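PDB 3HV8: protein FimX from Pseudomonas aeruginosa PAO1, which carries an EAL domain, an alpha/beta fold of the modified TIM-barrel kind, and holds the ligand C2E in a pocket of that domain. Local coordinates for residues 23-28 with 77-82; 82-87 with 109-114; 174-179 with 195-200. All blocks are in the same frame, centred on the assembly; numbering follows the deposited sequence.

Contact 1. Residues 23-28 with 77-82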
loop_
_atom_site.group_PDB
_atom_site.type_symbol
_atom_site.label_atom_id
_atom_site.label_comp_id
_atom_site.label_asym_id
_atom_site.label_seq_id
_atom_site.Cartn_x
_atom_site.Cartn_y
_atom_site.Cartn_z
ATOM N N ILE A 23 16.158 9.876 17.280
ATOM C CA ILE A 23 14.861 9.352 17.688
ATOM C C ILE A 23 14.479 8.083 16.912
ATOM O O ILE A 23 14.009 7.111 17.497
ATOM C CB ILE A 23 13.761 10.421 17.579
ATOM C CG1 ILE A 23 13.964 11.508 18.648
ATOM C CG2 ILE A 23 12.381 9.806 17.714
ATOM C CD1 ILE A 23 12.979 12.651 18.541
ATOM N N LEU A 24 14.691 8.083 15.599
ATOM C CA LEU A 24 14.386 6.912 14.779
ATOM C C LEU A 24 15.249 5.706 15.123
ATOM O O LEU A 24 14.740 4.578 15.200
ATOM C CB LEU A 24 14.549 7.254 13.295
ATOM C CG LEU A 24 13.473 8.168 12.708
ATOM C CD1 LEU A 24 13.925 8.653 11.330
ATOM C CD2 LEU A 24 12.118 7.456 12.626
ATOM N N GLN A 25 16.546 5.935 15.309
ATOM C CA GLN A 25 17.464 4.859 15.678
ATOM C C GLN A 25 16.973 4.170 16.953
ATOM O O GLN A 25 16.916 2.940 17.031
ATOM C CB GLN A 25 18.889 5.406 15.846
ATOM C CG GLN A 25 19.554 5.741 14.503
ATOM C CD GLN A 25 20.798 6.615 14.629
ATOM O OE1 GLN A 25 20.900 7.458 15.524
ATOM N NE2 GLN A 25 21.743 6.427 13.713
ATOM N N GLN A 26 16.605 4.978 17.935
ATOM C CA GLN A 26 16.093 4.479 19.209
ATOM C C GLN A 26 14.727 3.807 19.047
ATOM O O GLN A 26 14.471 2.747 19.615
ATOM C CB GLN A 26 16.019 5.645 20.191
ATOM C CG GLN A 26 15.339 5.397 21.495
ATOM C CD GLN A 26 15.557 6.565 22.429
ATOM O OE1 GLN A 26 16.643 6.728 22.984
ATOM N NE2 GLN A 26 14.539 7.405 22.581
ATOM N N ALA A 27 13.842 4.421 18.269
ATOM C CA ALA A 27 12.499 3.881 18.052
ATOM C C ALA A 27 12.515 2.465 17.460
ATOM O O ALA A 27 11.684 1.632 17.836
ATOM C CB ALA A 27 11.707 4.825 17.126
ATOM N N LEU A 28 13.443 2.218 16.537
ATOM C CA LEU A 28 13.618 0.921 15.884
ATOM C C LEU A 28 14.008 -0.178 16.856
ATOM O O LEU A 28 13.817 -1.362 16.569
ATOM C CB LEU A 28 14.673 1.011 14.783
ATOM C CG LEU A 28 14.153 1.637 13.489
ATOM C CD1 LEU A 28 15.324 2.055 12.619
ATOM C CD2 LEU A 28 13.199 0.667 12.764
ATOM N N ALA A 77 19.405 8.823 6.016
ATOM C CA ALA A 77 20.269 8.342 7.096
ATOM C C ALA A 77 20.489 6.835 7.071
ATOM O O ALA A 77 21.086 6.285 7.995
ATOM C CB ALA A 77 19.698 8.738 8.475
ATOM N N GLY A 78 19.983 6.151 6.045
ATOM C CA GLY A 78 20.226 4.727 5.915
ATOM C C GLY A 78 19.365 3.849 6.811
ATOM O O GLY A 78 19.745 2.720 7.117
ATOM N N LEU A 79 18.208 4.361 7.216
ATOM C CA LEU A 79 17.302 3.650 8.122
ATOM C C LEU A 79 16.027 3.134 7.449
ATOM O O LEU A 79 15.195 2.513 8.115
ATOM C CB LEU A 79 16.905 4.562 9.285
ATOM C CG LEU A 79 18.062 5.043 10.176
ATOM C CD1 LEU A 79 17.534 5.973 11.275
ATOM C CD2 LEU A 79 18.847 3.865 10.766
ATOM N N ALA A 80 15.857 3.391 6.148
ATOM C CA ALA A 80 14.571 3.090 5.509
ATOM C C ALA A 80 14.296 1.590 5.413
ATOM O O ALA A 80 13.157 1.151 5.603
ATOM C CB ALA A 80 14.469 3.759 4.119
ATOM N N GLU A 81 15.330 0.803 5.134
ATOM C CA GLU A 81 15.156 -0.638 5.070
ATOM C C GLU A 81 14.760 -1.199 6.425
ATOM O O GLU A 81 13.857 -2.027 6.529
ATOM C CB GLU A 81 16.429 -1.321 4.573
ATOM C CG GLU A 81 16.889 -0.878 3.176
ATOM C CD GLU A 81 17.897 0.266 3.205
ATOM O OE1 GLU A 81 17.919 1.040 4.185
ATOM O OE2 GLU A 81 18.673 0.386 2.231
ATOM N N LYS A 82 15.424 -0.727 7.480
ATOM C CA LYS A 82 15.092 -1.172 8.836
ATOM C C LYS A 82 13.660 -0.822 9.229
ATOM O O LYS A 82 12.977 -1.614 9.867
ATOM C CB LYS A 82 16.068 -0.582 9.861
ATOM C CG LYS A 82 17.335 -1.391 10.030
ATOM C CD LYS A 82 18.098 -0.957 11.271
ATOM C CE LYS A 82 19.398 -0.277 10.901
ATOM N NZ LYS A 82 20.321 -1.252 10.259
#
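Leu79 points its isobutyl group at helix 20-30 and lodges one methyl, CD1, between two successive residues of that helix. Leu79 CD1 lies 3.8 Å from Leu24 CB. The same methyl, Leu79 CD1, also lies 3.8 Å from Gln25 CG. The chains of Gln25 and Leu79 cross at about a right angle, and Gln25 touches through CG, in its aliphatic part. One turn further along the helix, Leu28 faces the start of helix 80-96. Its two methyls divide the work. Leu28 CD1 rests against Lys82 CB at 3.9 Å, and Leu28 CD2 sits 3.7 Å from the backbone oxygen Lys82 O. Leu28 CD1 also approaches Leu79 CD2 more loosely, at 4.4 Å. These contacts are van der Waals packing. Leu79 has CG anti to its carbonyl carbon. Its chi2 of 179° sets CD1 anti to CA and extends that methyl to Leu24 and Gln25; CD2 is the branch nearest Leu28. Lys82 behaves differently. Its CB faces Leu28, but the chain bends at chi3 and chi4 and takes the amine away.

The backbone here is a helix-to-helix junction. Helix 71-76 ends in a Schellman motif, with Gly78 leaving the helical conformation at a positive phi of 78°. Leu79 follows in the short connection, and helix 80-96 starts at Ala80. The turn thus places Leu79 between the two helices and turned toward the third, 20-30.

Further out, Leu24 is buried against Phe33, Phe70 and Ala74, so it also touches helix 71-76 and strand 33-42. Leu28 reaches Phe33 as well. Ala80 points away from helix 20-30 and packs on Lys75, Ser112 and Ala114.

Contact 2. Residues 82-87 with 109-114. With C2E (9,9'-[(2R,3R,3aS,5S,7aR,9R,10R,10aS,12S,14aR)-3,5,10,12-tetrahydroxy-5,12-dioxidooctahydro-2H,7H-difuro[3,2-d:3',2'-j][1,3,7,9,2,8]tetraoxadiphosphacyclododecine-2,9-diyl]bis(2-amino-1,9-dihydro-6H-purin-6-one)), chain B.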
loop_
_atom_site.group_PDB
_atom_site.type_symbol
_atom_site.label_atom_id
_atom_site.label_comp_id
_atom_site.label_asym_id
_atom_site.label_seq_id
_atom_site.Cartn_x
_atom_site.Cartn_y
_atom_site.Cartn_z
ATOM N N LYS A 82 15.424 -0.727 7.480
ATOM C CA LYS A 82 15.092 -1.172 8.836
ATOM C C LYS A 82 13.660 -0.822 9.229
ATOM O O LYS A 82 12.977 -1.614 9.867
ATOM C CB LYS A 82 16.068 -0.582 9.861
ATOM C CG LYS A 82 17.335 -1.391 10.030
ATOM C CD LYS A 82 18.098 -0.957 11.271
ATOM C CE LYS A 82 19.398 -0.277 10.901
ATOM N NZ LYS A 82 20.321 -1.252 10.259
ATOM N N ILE A 83 13.193 0.370 8.872
ATOM C CA ILE A 83 11.806 0.722 9.136
ATOM C C ILE A 83 10.851 -0.215 8.399
ATOM O O ILE A 83 9.886 -0.722 8.982
ATOM C CB ILE A 83 11.522 2.199 8.757
ATOM C CG1 ILE A 83 12.209 3.132 9.761
ATOM C CG2 ILE A 83 10.026 2.455 8.668
ATOM C CD1 ILE A 83 12.111 4.612 9.400
ATOM N N ASP A 84 11.132 -0.479 7.127
ATOM C CA ASP A 84 10.290 -1.400 6.372
ATOM C C ASP A 84 10.286 -2.805 6.996
ATOM O O ASP A 84 9.237 -3.438 7.073
ATOM C CB ASP A 84 10.732 -1.470 4.899
ATOM C CG ASP A 84 10.310 -0.248 4.090
ATOM O OD1 ASP A 84 9.456 0.547 4.555
ATOM O OD2 ASP A 84 10.850 -0.094 2.981
ATOM N N ARG A 85 11.437 -3.291 7.456
ATOM C CA ARG A 85 11.459 -4.614 8.081
ATOM C C ARG A 85 10.625 -4.619 9.361
ATOM O O ARG A 85 9.949 -5.608 9.642
ATOM C CB ARG A 85 12.887 -5.071 8.410
ATOM C CG ARG A 85 13.875 -5.070 7.236
ATOM C CD ARG A 85 13.617 -6.142 6.194
ATOM N NE ARG A 85 14.663 -6.165 5.157
ATOM C CZ ARG A 85 15.762 -6.919 5.206
ATOM N NH1 ARG A 85 16.654 -6.868 4.220
ATOM N NH2 ARG A 85 15.975 -7.728 6.239
ATOM N N TRP A 86 10.659 -3.527 10.129
ATOM C CA TRP A 86 9.849 -3.426 11.350
ATOM C C TRP A 86 8.365 -3.520 10.984
ATOM O O TRP A 86 7.597 -4.251 11.611
ATOM C CB TRP A 86 10.134 -2.105 12.097
ATOM C CG TRP A 86 9.511 -2.056 13.450
ATOM C CD1 TRP A 86 10.123 -2.378 14.643
ATOM C CD2 TRP A 86 8.168 -1.688 13.781
ATOM N NE1 TRP A 86 9.240 -2.232 15.674
ATOM C CE2 TRP A 86 8.028 -1.826 15.183
ATOM C CE3 TRP A 86 7.057 -1.275 13.031
ATOM C CZ2 TRP A 86 6.831 -1.548 15.852
ATOM C CZ3 TRP A 86 5.866 -1.000 13.696
ATOM C CH2 TRP A 86 5.761 -1.145 15.095
ATOM N N VAL A 87 7.959 -2.792 9.948
ATOM C CA VAL A 87 6.568 -2.799 9.543
ATOM C C VAL A 87 6.146 -4.173 9.062
ATOM O O VAL A 87 5.099 -4.675 9.458
ATOM C CB VAL A 87 6.311 -1.759 8.434
ATOM C CG1 VAL A 87 4.899 -1.938 7.851
ATOM C CG2 VAL A 87 6.517 -0.323 8.970
ATOM N N VAL A 109 0.978 -3.514 2.363
ATOM C CA VAL A 109 2.107 -2.979 3.110
ATOM C C VAL A 109 3.023 -2.206 2.178
ATOM O O VAL A 109 3.461 -2.731 1.148
ATOM C CB VAL A 109 2.900 -4.129 3.780
ATOM C CG1 VAL A 109 4.169 -3.603 4.463
ATOM C CG2 VAL A 109 2.012 -4.891 4.756
ATOM N N HIS A 110 3.327 -0.963 2.532
ATOM C CA HIS A 110 4.196 -0.112 1.734
ATOM C C HIS A 110 5.651 -0.558 1.769
ATOM O O HIS A 110 6.141 -1.056 2.799
ATOM C CB HIS A 110 4.147 1.319 2.268
ATOM C CG HIS A 110 2.863 2.033 1.998
ATOM N ND1 HIS A 110 2.538 2.536 0.754
ATOM C CD2 HIS A 110 1.831 2.351 2.812
ATOM C CE1 HIS A 110 1.362 3.133 0.820
ATOM N NE2 HIS A 110 0.909 3.030 2.057
ATOM N N LEU A 111 6.340 -0.366 0.645
ATOM C CA LEU A 111 7.794 -0.494 0.587
ATOM C C LEU A 111 8.412 0.830 0.159
ATOM O O LEU A 111 7.966 1.450 -0.823
ATOM C CB LEU A 111 8.204 -1.580 -0.407
ATOM C CG LEU A 111 7.812 -2.995 -0.010
ATOM C CD1 LEU A 111 8.249 -3.955 -1.123
ATOM C CD2 LEU A 111 8.399 -3.414 1.353
ATOM N N SER A 112 9.452 1.265 0.859
ATOM C CA SER A 112 10.217 2.427 0.409
ATOM C C SER A 112 11.121 2.059 -0.770
ATOM O O SER A 112 11.372 0.880 -1.037
ATOM C CB SER A 112 11.091 2.972 1.547
ATOM O OG SER A 112 12.145 2.068 1.826
ATOM N N SER A 113 11.628 3.075 -1.466
ATOM C CA SER A 113 12.541 2.816 -2.572
ATOM C C SER A 113 13.807 2.105 -2.101
ATOM O O SER A 113 14.416 1.351 -2.856
ATOM C CB SER A 113 12.892 4.114 -3.297
ATOM O OG SER A 113 13.644 4.971 -2.444
ATOM N N ALA A 114 14.216 2.349 -0.863
ATOM C CA ALA A 114 15.396 1.664 -0.343
ATOM C C ALA A 114 15.171 0.157 -0.318
ATOM O O ALA A 114 16.052 -0.612 -0.699
ATOM C CB ALA A 114 15.754 2.195 1.038
HETATM P P1 C2E B . -0.157 7.169 0.616
HETATM O O2P C2E B . -0.477 6.388 -0.741
HETATM O O1P C2E B . -0.373 8.602 0.330
HETATM O "O5'" C2E B . -1.168 6.864 1.810
HETATM C "C5'" C2E B . -2.430 7.558 1.806
HETATM C "C4'" C2E B . -2.448 8.820 2.695
HETATM O "O4'" C2E B . -3.781 9.384 2.669
HETATM C "C3'" C2E B . -2.244 8.322 4.120
HETATM O "O3'" C2E B . -1.457 9.277 4.848
HETATM C "C2'" C2E B . -3.678 8.167 4.680
HETATM O "O2'" C2E B . -3.764 8.350 6.081
HETATM C "C1'" C2E B . -4.395 9.301 3.947
HETATM N N9 C2E B . -5.825 9.105 3.765
HETATM C C8 C2E B . -6.525 7.926 3.867
HETATM N N7 C2E B . -7.760 8.112 3.460
HETATM C C5 C2E B . -7.909 9.421 3.102
HETATM C C6 C2E B . -8.995 10.180 2.611
HETATM O O6 C2E B . -10.098 9.689 2.363
HETATM N N1 C2E B . -8.767 11.482 2.387
HETATM C C2 C2E B . -7.555 12.054 2.621
HETATM N N2 C2E B . -7.398 13.391 2.362
HETATM N N3 C2E B . -6.537 11.361 3.076
HETATM C C4 C2E B . -6.686 10.057 3.314
HETATM P P11 C2E B . -0.263 8.696 5.756
HETATM O O21 C2E B . 0.397 9.911 6.507
HETATM O O11 C2E B . -0.739 7.599 6.623
HETATM O O5A C2E B . 0.747 8.054 4.715
HETATM C C5A C2E B . 1.376 8.902 3.745
HETATM C C4A C2E B . 2.428 8.127 2.956
HETATM O O4A C2E B . 3.438 7.649 3.858
HETATM C C3A C2E B . 1.905 6.872 2.253
HETATM O O3A C2E B . 1.385 7.144 0.958
HETATM C C2A C2E B . 3.206 6.086 2.073
HETATM O O2A C2E B . 3.982 6.644 0.998
HETATM C C1A C2E B . 3.956 6.430 3.365
HETATM N N91 C2E B . 3.706 5.383 4.347
HETATM C C81 C2E B . 2.701 5.297 5.268
HETATM N N71 C2E B . 2.856 4.195 5.950
HETATM C C51 C2E B . 3.999 3.560 5.550
HETATM C C61 C2E B . 4.691 2.391 5.926
HETATM O O61 C2E B . 4.251 1.578 6.749
HETATM N N11 C2E B . 5.842 2.140 5.249
HETATM C C21 C2E B . 6.325 2.958 4.264
HETATM N N21 C2E B . 7.468 2.607 3.603
HETATM N N31 C2E B . 5.682 4.031 3.885
HETATM C C41 C2E B . 4.549 4.343 4.524
HETATM O O HOH W 1 6.953 -0.415 5.383
#
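The hydrogen bonds centre on the carboxylate of Asp84. Ser112 grips Asp84 OD2 twice. Ser112 OG donates to Asp84 OD2 at 2.8 Å, coming from above the carboxylate plane. Ser112 N donates to the syn lone pair of Asp84 OD2, at 2.9 Å and 158°. Ser115 OG is a further partner of Asp84 OD2. Ser112 is the N-cap of helix 113-116, and its OG also accepts a weak hydrogen bond from Ser115 N, capping the helix.

The other oxygen serves the ligand. C2E N21 donates to Asp84 OD1 at 3.0 Å, with an angle of 162°. A water bridge adds to this: one water donates to Asp84 OD1 and to His110 O, and accepts from C2E N11 at 2.8 Å. Asp84 OD1 thus engages N21 directly and N11 through the water.

The rest is packing. Val87 CG1 meets Val109 CG1 at 3.8 Å, joining helix 80-96 to strand 105-110. This helix lies between parallel strands 49-58 and 105-110, a beta-alpha-beta crossover. Asp84, Val87, His110, Leu111 and Ser112 all belong to the C2E pocket. Val87 CG2 lies 3.7 Å from C2E O61. His110 CB is 3.4 Å from C2E C21, against one face of the base. The ribose carbon C2E C2A stands 3.7 Å above the His110 ring plane, over its centre.

The donors gathered round Asp84 are consistent with an ionised carboxylate. The nearby start of helix 113-116 would probably favour that charge too. Bonds from Ser112 and Ser115 hold OD2, leaving OD1 turned to the guanine.

Contact 3. Residues 174-179 with 195-200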
loop_
_atom_site.group_PDB
_atom_site.type_symbol
_atom_site.label_atom_id
_atom_site.label_comp_id
_atom_site.label_asym_id
_atom_site.label_seq_id
_atom_site.Cartn_x
_atom_site.Cartn_y
_atom_site.Cartn_z
ATOM N N PHE A 174 -1.129 5.604 -8.879
ATOM C CA PHE A 174 -1.049 5.317 -10.307
ATOM C C PHE A 174 -1.768 6.364 -11.147
ATOM O O PHE A 174 -2.834 6.883 -10.756
ATOM C CB PHE A 174 -1.676 3.945 -10.586
ATOM C CG PHE A 174 -1.597 3.508 -12.026
ATOM C CD1 PHE A 174 -0.519 2.764 -12.479
ATOM C CD2 PHE A 174 -2.638 3.810 -12.915
ATOM C CE1 PHE A 174 -0.450 2.346 -13.797
ATOM C CE2 PHE A 174 -2.569 3.404 -14.244
ATOM C CZ PHE A 174 -1.477 2.670 -14.682
ATOM N N GLY A 175 -1.168 6.662 -12.297
ATOM C CA GLY A 175 -1.839 7.402 -13.353
ATOM C C GLY A 175 -1.302 8.792 -13.623
ATOM O O GLY A 175 -1.833 9.509 -14.474
ATOM N N CYS A 176 -0.219 9.159 -12.942
ATOM C CA CYS A 176 0.301 10.527 -13.002
ATOM C C CYS A 176 1.492 10.677 -13.937
ATOM O O CYS A 176 1.767 11.777 -14.412
ATOM C CB CYS A 176 0.727 10.991 -11.611
ATOM S SG CYS A 176 -0.601 11.052 -10.409
ATOM N N SER A 177 2.209 9.590 -14.199
ATOM C CA SER A 177 3.345 9.654 -15.115
ATOM C C SER A 177 2.849 9.814 -16.563
ATOM O O SER A 177 1.646 9.731 -16.830
ATOM C CB SER A 177 4.220 8.419 -14.978
ATOM O OG SER A 177 3.471 7.247 -15.231
ATOM N N LEU A 178 3.773 10.062 -17.488
ATOM C CA LEU A 178 3.401 10.339 -18.878
ATOM C C LEU A 178 2.683 9.156 -19.523
ATOM O O LEU A 178 1.659 9.334 -20.194
ATOM C CB LEU A 178 4.642 10.696 -19.701
ATOM C CG LEU A 178 4.474 11.589 -20.937
ATOM C CD1 LEU A 178 5.412 11.125 -22.040
ATOM C CD2 LEU A 178 3.037 11.645 -21.433
ATOM N N ASN A 179 3.224 7.957 -19.321
ATOM C CA ASN A 179 2.661 6.742 -19.916
ATOM C C ASN A 179 2.555 5.660 -18.859
ATOM O O ASN A 179 3.359 4.718 -18.847
ATOM C CB ASN A 179 3.557 6.245 -21.051
ATOM C CG ASN A 179 3.624 7.222 -22.199
ATOM O OD1 ASN A 179 2.615 7.504 -22.852
ATOM N ND2 ASN A 179 4.814 7.748 -22.454
ATOM N N ASP A 195 -4.106 7.388 -8.165
ATOM C CA ASP A 195 -3.808 8.579 -7.386
ATOM C C ASP A 195 -5.097 9.291 -6.947
ATOM O O ASP A 195 -6.062 9.367 -7.718
ATOM C CB ASP A 195 -2.958 9.532 -8.215
ATOM C CG ASP A 195 -2.368 10.637 -7.378
ATOM O OD1 ASP A 195 -1.413 10.357 -6.633
ATOM O OD2 ASP A 195 -2.874 11.775 -7.453
ATOM N N GLY A 196 -5.094 9.822 -5.729
ATOM C CA GLY A 196 -6.253 10.512 -5.183
ATOM C C GLY A 196 -6.676 11.736 -5.974
ATOM O O GLY A 196 -7.826 12.179 -5.880
ATOM N N SER A 197 -5.764 12.282 -6.767
ATOM C CA SER A 197 -6.091 13.438 -7.605
ATOM C C SER A 197 -7.247 13.153 -8.564
ATOM O O SER A 197 -7.981 14.068 -8.950
ATOM C CB SER A 197 -4.865 13.909 -8.390
ATOM O OG SER A 197 -4.417 12.919 -9.301
ATOM N N PHE A 198 -7.426 11.888 -8.935
ATOM C CA PHE A 198 -8.433 11.536 -9.930
ATOM C C PHE A 198 -9.864 11.588 -9.416
ATOM O O PHE A 198 -10.806 11.556 -10.218
ATOM C CB PHE A 198 -8.156 10.163 -10.546
ATOM C CG PHE A 198 -6.987 10.150 -11.482
ATOM C CD1 PHE A 198 -7.141 10.531 -12.806
ATOM C CD2 PHE A 198 -5.734 9.754 -11.044
ATOM C CE1 PHE A 198 -6.063 10.525 -13.678
ATOM C CE2 PHE A 198 -4.652 9.748 -11.910
ATOM C CZ PHE A 198 -4.818 10.132 -13.226
ATOM N N VAL A 199 -10.045 11.666 -8.098
ATOM C CA VAL A 199 -11.410 11.776 -7.572
ATOM C C VAL A 199 -11.737 13.179 -7.078
ATOM O O VAL A 199 -12.727 13.384 -6.386
ATOM C CB VAL A 199 -11.744 10.731 -6.484
ATOM C CG1 VAL A 199 -11.680 9.335 -7.075
ATOM C CG2 VAL A 199 -10.829 10.874 -5.283
ATOM N N GLN A 200 -10.906 14.145 -7.445
ATOM C CA GLN A 200 -11.203 15.533 -7.122
ATOM C C GLN A 200 -11.974 16.128 -8.296
ATOM O O GLN A 200 -11.795 15.713 -9.445
ATOM C CB GLN A 200 -9.917 16.325 -6.854
ATOM C CG GLN A 200 -8.907 15.629 -5.945
ATOM C CD GLN A 200 -9.472 15.275 -4.581
ATOM O OE1 GLN A 200 -9.161 14.219 -4.014
ATOM N NE2 GLN A 200 -10.310 16.154 -4.044
#
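The ring of Phe198 presents its edge to the backbone of 174-179. Phe198 CZ is 3.3 Å from Gly175 O, which lies near the ring plane. Phe198 CE2 is 3.6 Å from Phe174 O, in an oblique approach. Gly175 C and Asp195 O also lie at the edge, in plane. The carboxylate of Asp195 is the second flat group. Cys176 SG sits over one of its faces, 3.5 Å from Asp195 CG. Phe174 CB points away from 195-200, and its ring meets Phe181 edge-to-face.

One backbone hydrogen bond joins the segments. Asp195 N donates to Phe174 O at 2.9 Å, with an angle of 163°, on a carbonyl lone pair. Gly175 follows at a positive phi of 112°. Having no side chain, it lets the Phe198 edge come close.

Asp195 also shapes its own segment. Its OD2 accepts from Ser197 N at 3.0 Å, an Asx turn, and Ser197 OG donates to the same oxygen. This leads into the short 3-10 turn 196-198, which delivers Phe198. Glu145 accepts from the backbone N of Gly175, Cys176 and Ser177.

The two loops follow neighbouring parallel strands 168-174 and 191-194 of the EAL barrel at their C-terminal ends. Helix 205-220 packs against both: Leu214 touches Phe174 and Phe198, Leu218 touches Phe174, and Ile210 touches Phe198.

Contacts 1 and 2 share Lys82 and helix 80-96. The start of that helix meets helix 20-30 in contact 1; its next turn meets strand 105-110 and the N-cap of helix 113-116 in contact 2. They touch through Ala80 and Glu81 against Ala114, and through Leu28 against Ile83. Contact 2 is buried and polar, and lines the C2E pocket. Contact 1 is partly buried and apolar, with the Leu28 side chain about 11 Å from C2E. Contact 3 joins two surface loops, its nearest atoms about 10 Å from contact 2. Both contacts 2 and 3 use an aspartate to receive serine donors, but Asp195 serves its own turn, whereas Asp84 spans two segments and binds the ligand.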